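Local structure of TarM (4X7R) at residues 25-30 with 305-310; 283-288 with 423-428; 301-306 with 403-408. The protein is a member of the group 1 glycosyltransferase family with a GT-B fold, binding uridine-5'-diphosphate and a glycoside in the cleft between its two parallel-sheet domains. The protein carries 1 engineered substitution. All blocks are in the same frame, centred on the assembly; numbering follows the deposited sequence.

Overall arrangement
All three contacts join parts of the two parallel-sheet halves of the GT-B fold; contact 3 reaches the ligands, and contacts 1 and 2 lie near it. Contacts 2 and 3 are buried, with centres about 10 Å apart, and touch directly: Glu403 pairs with Tyr426 through the backbone, and Thr283 O with Thr301 OG1. Contact 1, partly buried, shares Phe305 and Val306 with contact 3; there Asn304 points toward 403-408 and Phe305 away from it, onto helix 17-31. Their chemistry differs accordingly. Contact 3 is a polar network, contact 2 is packing on a single tyrosine ring, and contact 1 passes from an aromatic core to lysines and a water at its outer end.

Contact 1 of 3, residues 25-30 with 305-310; sequences RSKEFY and FVKIHN
Phe305, in the loop linking strand 299-301 of one parallel sheet to strand 320-324 of the other, lies against helix 17-31 between Arg25, Glu28 and Phe29. Glu28 CB sits over the centre of the Phe305 ring, 3.7 Å from the centroid and only 5° off the normal, a CH-pi contact. Glu28 CG continues across the ring to Phe305 CD1 and CG, while Arg25 CG comes to the ring edge, 3.8 Å from Phe305 CE2. The aromatic pair is T-shaped: the edge of Phe305 points to the face of Phe29, centroids 5.9 Å apart and planes at 89°. Trp487 and Ile483 of helix 480-492 extend this apolar cluster, and the Arg25 guanidinium forms a salt bridge with Asp226.

Farther out, a bend at chi2 (-58°) turns Glu28 CD aside; its OE2 forms a 2.8 Å salt bridge with Lys27 NZ, which meets the carboxylate from above its plane. The same OE2 takes a water, 2.6 Å away, that bonds weakly to Val306 O. Lys307 NZ lies 3.3 Å from Lys27 NZ, not hydrogen-bonded. Two ammonium groups would repel, a cost the Glu28 carboxylate probably offsets partly; apolar ring packing thus seems paired with a less favourable polar edge.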
loop_
_atom_site.group_PDB
_atom_site.type_symbol
_atom_site.label_atom_id
_atom_site.label_comp_id
_atom_site.label_asym_id
_atom_site.label_seq_id
_atom_site.Cartn_x
_atom_site.Cartn_y
_atom_site.Cartn_z
ATOM N N ARG A 25 7.743 -10.150 -5.914
ATOM C CA ARG A 25 9.121 -9.909 -6.365
ATOM C C ARG A 25 10.104 -10.479 -5.355
ATOM O O ARG A 25 11.123 -11.033 -5.741
ATOM C CB ARG A 25 9.389 -8.403 -6.550
ATOM C CG ARG A 25 10.621 -8.142 -7.440
ATOM C CD ARG A 25 11.109 -6.713 -7.447
ATOM N NE ARG A 25 10.047 -5.773 -7.815
ATOM C CZ ARG A 25 9.841 -4.614 -7.204
ATOM N NH1 ARG A 25 10.605 -4.252 -6.185
ATOM N NH2 ARG A 25 8.853 -3.820 -7.590
ATOM N N SER A 26 9.809 -10.318 -4.046
ATOM C CA SER A 26 10.686 -10.842 -2.991
ATOM C C SER A 26 10.749 -12.351 -3.094
ATOM O O SER A 26 11.844 -12.931 -3.067
ATOM C CB SER A 26 10.180 -10.425 -1.615
ATOM O OG SER A 26 11.032 -11.019 -0.662
ATOM N N LYS A 27 9.585 -12.998 -3.258
ATOM C CA LYS A 27 9.520 -14.464 -3.414
ATOM C C LYS A 27 10.380 -14.925 -4.609
ATOM O O LYS A 27 11.145 -15.871 -4.477
ATOM C CB LYS A 27 8.065 -14.940 -3.587
ATOM C CG LYS A 27 7.977 -16.459 -3.774
ATOM C CD LYS A 27 6.748 -16.907 -4.490
ATOM C CE LYS A 27 7.051 -17.379 -5.889
ATOM N NZ LYS A 27 6.023 -16.890 -6.857
ATOM N N GLU A 28 10.290 -14.218 -5.746
ATOM C CA GLU A 28 11.059 -14.572 -6.954
ATOM C C GLU A 28 12.567 -14.396 -6.781
ATOM O O GLU A 28 13.308 -15.278 -7.191
ATOM C CB GLU A 28 10.516 -13.855 -8.200
ATOM C CG GLU A 28 9.122 -14.326 -8.599
ATOM C CD GLU A 28 8.935 -15.806 -8.912
ATOM O OE1 GLU A 28 9.942 -16.522 -9.122
ATOM O OE2 GLU A 28 7.764 -16.248 -8.958
ATOM N N PHE A 29 13.019 -13.278 -6.139
ATOM C CA PHE A 29 14.451 -13.086 -5.900
ATOM C C PHE A 29 15.028 -14.140 -4.922
ATOM O O PHE A 29 16.111 -14.678 -5.170
ATOM C CB PHE A 29 14.778 -11.636 -5.487
ATOM C CG PHE A 29 14.639 -10.595 -6.587
ATOM C CD1 PHE A 29 15.104 -10.852 -7.880
ATOM C CD2 PHE A 29 14.155 -9.316 -6.302
ATOM C CE1 PHE A 29 15.013 -9.875 -8.881
ATOM C CE2 PHE A 29 14.136 -8.325 -7.283
ATOM C CZ PHE A 29 14.516 -8.622 -8.577
ATOM N N TYR A 30 14.280 -14.476 -3.854
ATOM C CA TYR A 30 14.683 -15.505 -2.899
ATOM C C TYR A 30 14.811 -16.868 -3.586
ATOM O O TYR A 30 15.759 -17.599 -3.303
ATOM C CB TYR A 30 13.698 -15.576 -1.718
ATOM C CG TYR A 30 14.134 -14.760 -0.521
ATOM C CD1 TYR A 30 15.164 -15.199 0.309
ATOM C CD2 TYR A 30 13.508 -13.561 -0.205
ATOM C CE1 TYR A 30 15.566 -14.451 1.419
ATOM C CE2 TYR A 30 13.902 -12.803 0.904
ATOM C CZ TYR A 30 14.927 -13.258 1.716
ATOM O OH TYR A 30 15.340 -12.508 2.787
ATOM N N PHE A 305 6.399 -9.355 -11.856
ATOM C CA PHE A 305 6.431 -10.806 -11.909
ATOM C C PHE A 305 4.978 -11.269 -11.810
ATOM O O PHE A 305 4.157 -10.605 -11.169
ATOM C CB PHE A 305 7.217 -11.378 -10.731
ATOM C CG PHE A 305 8.719 -11.427 -10.894
ATOM C CD1 PHE A 305 9.320 -12.393 -11.704
ATOM C CD2 PHE A 305 9.536 -10.523 -10.216
ATOM C CE1 PHE A 305 10.719 -12.479 -11.801
ATOM C CE2 PHE A 305 10.930 -10.603 -10.320
ATOM C CZ PHE A 305 11.511 -11.595 -11.099
ATOM N N VAL A 306 4.664 -12.395 -12.428
ATOM C CA VAL A 306 3.317 -12.947 -12.421
ATOM C C VAL A 306 3.303 -14.328 -11.753
ATOM O O VAL A 306 4.194 -15.153 -11.994
ATOM C CB VAL A 306 2.659 -12.907 -13.844
ATOM C CG1 VAL A 306 3.209 -13.980 -14.768
ATOM C CG2 VAL A 306 1.172 -13.052 -13.748
ATOM N N LYS A 307 2.332 -14.547 -10.863
ATOM C CA LYS A 307 2.207 -15.815 -10.153
ATOM C C LYS A 307 1.183 -16.662 -10.868
ATOM O O LYS A 307 -0.010 -16.376 -10.802
ATOM C CB LYS A 307 1.831 -15.592 -8.676
ATOM C CG LYS A 307 1.931 -16.859 -7.818
ATOM C CD LYS A 307 1.299 -16.670 -6.428
ATOM C CE LYS A 307 2.186 -16.098 -5.331
ATOM N NZ LYS A 307 3.293 -17.026 -4.960
ATOM N N ILE A 308 1.660 -17.665 -11.597
ATOM C CA ILE A 308 0.796 -18.581 -12.322
ATOM C C ILE A 308 0.569 -19.818 -11.469
ATOM O O ILE A 308 1.435 -20.691 -11.357
ATOM C CB ILE A 308 1.245 -18.883 -13.778
ATOM C CG1 ILE A 308 1.256 -17.588 -14.625
ATOM C CG2 ILE A 308 0.310 -19.932 -14.436
ATOM C CD1 ILE A 308 2.363 -17.488 -15.611
ATOM N N HIS A 309 -0.590 -19.855 -10.820
ATOM C CA HIS A 309 -0.998 -20.985 -9.998
ATOM C C HIS A 309 -1.839 -21.882 -10.919
ATOM O O HIS A 309 -1.752 -21.748 -12.142
ATOM C CB HIS A 309 -1.804 -20.483 -8.780
ATOM C CG HIS A 309 -2.853 -19.486 -9.152
ATOM N ND1 HIS A 309 -4.038 -19.914 -9.733
ATOM C CD2 HIS A 309 -2.871 -18.142 -9.090
ATOM C CE1 HIS A 309 -4.738 -18.828 -9.989
ATOM N NE2 HIS A 309 -4.091 -17.743 -9.615
ATOM N N ASN A 310 -2.636 -22.791 -10.351
ATOM C CA ASN A 310 -3.514 -23.658 -11.134
ATOM C C ASN A 310 -4.792 -22.899 -11.472
ATOM O O ASN A 310 -5.250 -22.083 -10.678
ATOM C CB ASN A 310 -3.846 -24.910 -10.346
ATOM C CG ASN A 310 -2.768 -25.946 -10.433
ATOM O OD1 ASN A 310 -1.771 -25.901 -9.703
ATOM N ND2 ASN A 310 -2.946 -26.893 -11.342
HETATM O O HOH W 1 5.743 -14.786 -9.833
#

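Contact 2 of 3, residues 283-288 with 423-428; sequences TEAQRL and DIKYGP
Tyr426 spreads its ring beneath Gln286, whose CB stands 3.5 Å from the ring centroid, 7° off the normal, in a CH-pi contact. With Gln286 CG anti to its backbone N (chi1 -171°) and the chain extended beyond it, the side chain runs over the same face: CG lies 3.5 Å from Tyr426 CE2, and the amide follows at 20° to the ring plane. The opposite face is covered from within the loop by Lys425 CB, so the phenol is sandwiched between two aliphatic groups. Ala285 CB adds a touch to Tyr426 CD1 at 4.0 Å. Near the base of the ring, Thr283 OG1 approaches Tyr426 CB at 3.5 Å; this oxygen also receives a weak N-cap bond from Gln286 N, 3.4 Å long. A cis peptide precedes Tyr426, and Gly427 follows with backbone angles at which a CB would collide with the preceding carbonyl O.

Tyr426 OH and Lys425 NZ both reach Asp289, one turn farther along the helix, and Gln286 NE2 bonds to Val250 O and His252. The contact thus sets the first turn of helix 284-293, just past strand 278-281, against the loop that leads from strand 419-422 into helix 428-431.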
loop_
_atom_site.group_PDB
_atom_site.type_symbol
_atom_site.label_atom_id
_atom_site.label_comp_id
_atom_site.label_asym_id
_atom_site.label_seq_id
_atom_site.Cartn_x
_atom_site.Cartn_y
_atom_site.Cartn_z
ATOM N N THR A 283 5.579 -1.200 -18.608
ATOM C CA THR A 283 5.230 -1.515 -20.006
ATOM C C THR A 283 6.166 -0.796 -20.955
ATOM O O THR A 283 6.800 0.185 -20.560
ATOM C CB THR A 283 3.732 -1.171 -20.319
ATOM O OG1 THR A 283 3.577 0.222 -20.299
ATOM C CG2 THR A 283 2.732 -1.804 -19.330
ATOM N N GLU A 284 6.287 -1.309 -22.199
ATOM C CA GLU A 284 7.125 -0.685 -23.237
ATOM C C GLU A 284 6.572 0.681 -23.627
ATOM O O GLU A 284 7.349 1.609 -23.871
ATOM C CB GLU A 284 7.251 -1.580 -24.505
ATOM C CG GLU A 284 7.900 -2.949 -24.249
ATOM C CD GLU A 284 9.367 -2.980 -23.837
ATOM O OE1 GLU A 284 10.049 -1.933 -23.950
ATOM O OE2 GLU A 284 9.828 -4.052 -23.374
ATOM N N ALA A 285 5.241 0.809 -23.701
ATOM C CA ALA A 285 4.600 2.079 -24.106
ATOM C C ALA A 285 4.921 3.221 -23.161
ATOM O O ALA A 285 5.254 4.304 -23.628
ATOM C CB ALA A 285 3.088 1.896 -24.272
ATOM N N GLN A 286 4.932 2.971 -21.842
ATOM C CA GLN A 286 5.288 4.028 -20.887
ATOM C C GLN A 286 6.731 4.450 -21.058
ATOM O O GLN A 286 7.019 5.634 -20.944
ATOM C CB GLN A 286 5.011 3.594 -19.416
ATOM C CG GLN A 286 5.172 4.756 -18.405
ATOM C CD GLN A 286 4.651 4.473 -17.010
ATOM O OE1 GLN A 286 4.471 3.336 -16.606
ATOM N NE2 GLN A 286 4.437 5.516 -16.226
ATOM N N ARG A 287 7.650 3.491 -21.298
ATOM C CA ARG A 287 9.079 3.780 -21.494
ATOM C C ARG A 287 9.287 4.717 -22.684
ATOM O O ARG A 287 10.011 5.714 -22.561
ATOM C CB ARG A 287 9.883 2.479 -21.703
ATOM C CG ARG A 287 11.333 2.731 -22.068
ATOM C CD ARG A 287 12.122 1.435 -22.188
ATOM N NE ARG A 287 13.473 1.734 -22.665
ATOM C CZ ARG A 287 13.793 1.816 -23.950
ATOM N NH1 ARG A 287 12.871 1.597 -24.888
ATOM N NH2 ARG A 287 15.032 2.117 -24.311
ATOM N N LEU A 288 8.605 4.439 -23.800
ATOM C CA LEU A 288 8.685 5.283 -24.995
ATOM C C LEU A 288 8.104 6.671 -24.742
ATOM O O LEU A 288 8.703 7.672 -25.159
ATOM C CB LEU A 288 7.990 4.601 -26.202
ATOM C CG LEU A 288 8.602 3.245 -26.626
ATOM C CD1 LEU A 288 7.705 2.521 -27.601
ATOM C CD2 LEU A 288 9.975 3.429 -27.227
ATOM N N ASP A 423 -9.617 0.588 -22.867
ATOM C CA ASP A 423 -8.279 0.619 -23.464
ATOM C C ASP A 423 -7.593 1.924 -23.025
ATOM O O ASP A 423 -7.786 2.966 -23.651
ATOM C CB ASP A 423 -8.340 0.508 -25.015
ATOM C CG ASP A 423 -6.982 0.219 -25.660
ATOM O OD1 ASP A 423 -5.944 0.354 -24.965
ATOM O OD2 ASP A 423 -6.952 -0.135 -26.851
ATOM N N ILE A 424 -6.834 1.869 -21.919
ATOM C CA ILE A 424 -6.179 3.037 -21.311
ATOM C C ILE A 424 -4.649 2.813 -21.145
ATOM O O ILE A 424 -4.170 1.680 -21.210
ATOM C CB ILE A 424 -6.876 3.380 -19.934
ATOM C CG1 ILE A 424 -6.885 2.189 -18.933
ATOM C CG2 ILE A 424 -8.302 3.903 -20.120
ATOM C CD1 ILE A 424 -5.715 2.039 -18.063
ATOM N N LYS A 425 -3.906 3.886 -20.872
ATOM C CA LYS A 425 -2.472 3.824 -20.588
ATOM C C LYS A 425 -2.326 3.604 -19.054
ATOM O O LYS A 425 -2.834 4.398 -18.271
ATOM C CB LYS A 425 -1.758 5.126 -21.025
ATOM C CG LYS A 425 -1.520 5.245 -22.554
ATOM C CD LYS A 425 -0.669 6.505 -22.864
ATOM C CE LYS A 425 -0.277 6.667 -24.320
ATOM N NZ LYS A 425 0.745 5.701 -24.797
ATOM N N TYR A 426 -1.618 2.551 -18.600
ATOM C CA TYR A 426 -0.924 1.529 -19.378
ATOM C C TYR A 426 -1.311 0.156 -18.892
ATOM O O TYR A 426 -1.641 -0.010 -17.714
ATOM C CB TYR A 426 0.582 1.690 -19.150
ATOM C CG TYR A 426 1.111 3.027 -19.595
ATOM C CD1 TYR A 426 1.379 3.280 -20.940
ATOM C CD2 TYR A 426 1.327 4.055 -18.677
ATOM C CE1 TYR A 426 1.846 4.518 -21.359
ATOM C CE2 TYR A 426 1.807 5.302 -19.085
ATOM C CZ TYR A 426 2.056 5.530 -20.432
ATOM O OH TYR A 426 2.538 6.740 -20.864
ATOM N N GLY A 427 -1.206 -0.826 -19.778
ATOM C CA GLY A 427 -1.423 -2.209 -19.403
ATOM C C GLY A 427 -2.391 -3.014 -20.231
ATOM O O GLY A 427 -1.957 -3.998 -20.831
ATOM N N PRO A 428 -3.721 -2.705 -20.223
ATOM C CA PRO A 428 -4.686 -3.595 -20.899
ATOM C C PRO A 428 -4.348 -4.095 -22.293
ATOM O O PRO A 428 -4.408 -5.297 -22.502
ATOM C CB PRO A 428 -6.008 -2.821 -20.825
ATOM C CG PRO A 428 -5.877 -2.013 -19.607
ATOM C CD PRO A 428 -4.426 -1.615 -19.512
#

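Contact 3 of 3, residues 301-306 with 403-408; sequences TISNFV and EGQGLS. With 3YW ((2S)-2,3-dihydroxypropyl 2-acetamido-2-deoxy-alpha-D-glucopyranoside), chain F; UDP (uridine-5'-diphosphate), chain E.
Asn304 and Gln405 meet beside two bound ligands in the GT-B cleft, where residues 403-408 begin the EX7E motif that runs from Glu403 to Glu411. In the first shell, Glu403 OE1 accepts from O3 of 3YW at 2.7 Å, and the backbone N atoms of Gly404 and Gln405 converge on the same hydroxyl; Gly406 N donates to O4. Lys331 and Ser400 hold Glu403 OE2. At the start of helix 407-414, Leu407 N lies 2.9 Å from UDP O1A and Ser408 N binds O2A, where the helix dipole would be expected to steady the phosphate charge. From the other segment, Asn304 straddles 3YW O6 with both ends of its amide, although its bonds to the hydroxyl are weak.

The second shell positions this asparagine. Gln405 CG is anti to the backbone N (chi1 -171°) and the chain runs on extended; its OE1 accepts from Asn304 N at 3.1 Å, in the carbonyl plane and on a lone pair, and weakly from Asn304 ND2 at 2.9 Å. Leu407 CD2 packs on Asn304 CB. Ser303 fixes the other end of the glutamine amide: Gln405 NE2 donates to Ser303 OG, 3.0 Å away and nearly straight at 172°, while Ser303 OG donates a hydrogen bond to Asn304 O at 2.7 Å.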
loop_
_atom_site.group_PDB
_atom_site.type_symbol
_atom_site.label_atom_id
_atom_site.label_comp_id
_atom_site.label_asym_id
_atom_site.label_seq_id
_atom_site.Cartn_x
_atom_site.Cartn_y
_atom_site.Cartn_z
ATOM N N THR A 301 12.094 -1.171 -19.265
ATOM C CA THR A 301 10.805 -1.813 -19.106
ATOM C C THR A 301 11.025 -3.162 -18.462
ATOM O O THR A 301 11.799 -3.973 -18.976
ATOM C CB THR A 301 10.077 -1.979 -20.446
ATOM O OG1 THR A 301 9.729 -0.692 -20.953
ATOM C CG2 THR A 301 8.818 -2.852 -20.318
ATOM N N ILE A 302 10.390 -3.390 -17.313
ATOM C CA ILE A 302 10.410 -4.707 -16.678
ATOM C C ILE A 302 9.004 -4.906 -16.125
ATOM O O ILE A 302 8.612 -4.184 -15.229
ATOM C CB ILE A 302 11.519 -4.937 -15.580
ATOM C CG1 ILE A 302 12.925 -4.554 -16.048
ATOM C CG2 ILE A 302 11.492 -6.399 -15.075
ATOM C CD1 ILE A 302 14.028 -4.743 -14.979
ATOM N N SER A 303 8.262 -5.867 -16.640
ATOM C CA SER A 303 6.918 -6.219 -16.159
ATOM C C SER A 303 6.979 -6.655 -14.694
ATOM O O SER A 303 8.006 -7.176 -14.250
ATOM C CB SER A 303 6.391 -7.426 -16.942
ATOM O OG SER A 303 5.196 -7.957 -16.381
ATOM N N ASN A 304 5.844 -6.544 -13.984
ATOM C CA ASN A 304 5.739 -7.133 -12.650
ATOM C C ASN A 304 5.855 -8.636 -12.863
ATOM O O ASN A 304 5.411 -9.148 -13.912
ATOM C CB ASN A 304 4.341 -6.920 -12.064
ATOM C CG ASN A 304 4.128 -5.578 -11.449
ATOM O OD1 ASN A 304 4.936 -5.126 -10.645
ATOM N ND2 ASN A 304 3.053 -4.904 -11.856
ATOM N N PHE A 305 6.399 -9.355 -11.856
ATOM C CA PHE A 305 6.431 -10.806 -11.909
ATOM C C PHE A 305 4.978 -11.269 -11.810
ATOM O O PHE A 305 4.157 -10.605 -11.169
ATOM C CB PHE A 305 7.217 -11.378 -10.731
ATOM C CG PHE A 305 8.719 -11.427 -10.894
ATOM C CD1 PHE A 305 9.320 -12.393 -11.704
ATOM C CD2 PHE A 305 9.536 -10.523 -10.216
ATOM C CE1 PHE A 305 10.719 -12.479 -11.801
ATOM C CE2 PHE A 305 10.930 -10.603 -10.320
ATOM C CZ PHE A 305 11.511 -11.595 -11.099
ATOM N N VAL A 306 4.664 -12.395 -12.428
ATOM C CA VAL A 306 3.317 -12.947 -12.421
ATOM C C VAL A 306 3.303 -14.328 -11.753
ATOM O O VAL A 306 4.194 -15.153 -11.994
ATOM C CB VAL A 306 2.659 -12.907 -13.844
ATOM C CG1 VAL A 306 3.209 -13.980 -14.768
ATOM C CG2 VAL A 306 1.172 -13.052 -13.748
ATOM N N GLU A 403 -3.418 3.149 -15.143
ATOM C CA GLU A 403 -2.704 2.017 -14.567
ATOM C C GLU A 403 -1.237 2.088 -14.980
ATOM O O GLU A 403 -0.886 2.718 -15.991
ATOM C CB GLU A 403 -3.292 0.649 -15.031
ATOM C CG GLU A 403 -4.710 0.303 -14.602
ATOM C CD GLU A 403 -4.927 0.134 -13.109
ATOM O OE1 GLU A 403 -3.943 -0.115 -12.375
ATOM O OE2 GLU A 403 -6.094 0.256 -12.671
ATOM N N GLY A 404 -0.420 1.385 -14.224
ATOM C CA GLY A 404 0.970 1.124 -14.543
ATOM C C GLY A 404 0.996 -0.169 -15.329
ATOM O O GLY A 404 1.735 -0.308 -16.308
ATOM N N GLN A 405 0.140 -1.119 -14.923
ATOM C CA GLN A 405 0.004 -2.431 -15.594
ATOM C C GLN A 405 -1.367 -3.071 -15.337
ATOM O O GLN A 405 -2.080 -3.354 -16.285
ATOM C CB GLN A 405 1.146 -3.392 -15.198
ATOM C CG GLN A 405 1.161 -4.664 -16.030
ATOM C CD GLN A 405 2.397 -5.501 -15.812
ATOM O OE1 GLN A 405 2.933 -5.601 -14.707
ATOM N NE2 GLN A 405 2.865 -6.140 -16.876
ATOM N N GLY A 406 -1.678 -3.369 -14.066
ATOM C CA GLY A 406 -2.975 -3.948 -13.705
ATOM C C GLY A 406 -2.938 -5.411 -13.343
ATOM O O GLY A 406 -3.365 -6.266 -14.117
ATOM N N LEU A 407 -2.474 -5.700 -12.138
ATOM C CA LEU A 407 -2.370 -7.069 -11.660
ATOM C C LEU A 407 -3.703 -7.782 -11.527
ATOM O O LEU A 407 -3.734 -8.974 -11.776
ATOM C CB LEU A 407 -1.548 -7.168 -10.365
ATOM C CG LEU A 407 -0.048 -6.781 -10.458
ATOM C CD1 LEU A 407 0.558 -6.666 -9.053
ATOM C CD2 LEU A 407 0.739 -7.809 -11.282
ATOM N N SER A 408 -4.790 -7.087 -11.136
ATOM C CA SER A 408 -6.116 -7.723 -10.971
ATOM C C SER A 408 -6.627 -8.274 -12.293
ATOM O O SER A 408 -7.118 -9.405 -12.335
ATOM C CB SER A 408 -7.128 -6.747 -10.378
ATOM O OG SER A 408 -7.152 -6.824 -8.963
HETATM O O3A 3YW F . 0.481 4.762 -5.928
HETATM C C4A 3YW F . 0.406 1.108 -6.757
HETATM C C5A 3YW F . -0.091 2.522 -6.578
HETATM O O5 3YW F . 1.285 -0.823 -8.985
HETATM C C6A 3YW F . 1.011 3.467 -6.167
HETATM C C5 3YW F . 0.811 -2.075 -9.496
HETATM C C6 3YW F . 1.934 -3.067 -9.311
HETATM C C4 3YW F . 0.370 -1.873 -10.944
HETATM O O6 3YW F . 3.115 -2.666 -9.989
HETATM C C3 3YW F . -0.843 -0.949 -10.950
HETATM O O4 3YW F . 0.002 -3.121 -11.524
HETATM O O3 3YW F . -1.301 -0.689 -12.277
HETATM O O7 3YW F . -1.494 2.734 -11.321
HETATM C C7 3YW F . -2.209 2.144 -10.517
HETATM C C8 3YW F . -3.590 2.622 -10.182
HETATM N N2 3YW F . -1.808 1.035 -9.894
HETATM C C2 3YW F . -0.561 0.355 -10.203
HETATM C C1 3YW F . 0.321 0.225 -8.947
HETATM O O1 3YW F . -0.336 0.353 -7.718
HETATM O O2 3YW F . -1.125 2.526 -5.594
HETATM N N1 UDP E . -6.432 -6.959 -3.802
HETATM C C2 UDP E . -6.766 -7.982 -2.933
HETATM N N3 UDP E . -8.013 -7.878 -2.362
HETATM C C4 UDP E . -8.931 -6.868 -2.547
HETATM C C5 UDP E . -8.498 -5.811 -3.424
HETATM C C6 UDP E . -7.289 -5.886 -4.013
HETATM O O2 UDP E . -6.017 -8.916 -2.682
HETATM O O4 UDP E . -10.041 -6.942 -1.987
HETATM C "C1'" UDP E . -5.182 -7.133 -4.585
HETATM C "C2'" UDP E . -5.385 -7.804 -5.940
HETATM O "O2'" UDP E . -5.373 -9.217 -5.816
HETATM C "C3'" UDP E . -4.169 -7.292 -6.715
HETATM C "C4'" UDP E . -3.959 -5.895 -6.140
HETATM O "O4'" UDP E . -4.627 -5.865 -4.857
HETATM O "O3'" UDP E . -2.990 -8.096 -6.646
HETATM C "C5'" UDP E . -4.457 -4.772 -7.012
HETATM O "O5'" UDP E . -3.518 -4.648 -8.103
HETATM P PA UDP E . -3.676 -3.667 -9.363
HETATM O O1A UDP E . -2.382 -3.597 -10.078
HETATM O O2A UDP E . -4.784 -4.217 -10.276
HETATM O O3A UDP E . -4.086 -2.255 -8.834
HETATM P PB UDP E . -3.469 -1.285 -7.714
HETATM O O1B UDP E . -1.966 -1.389 -7.722
HETATM O O2B UDP E . -4.000 -1.667 -6.328
HETATM O O3B UDP E . -3.848 0.145 -8.045
#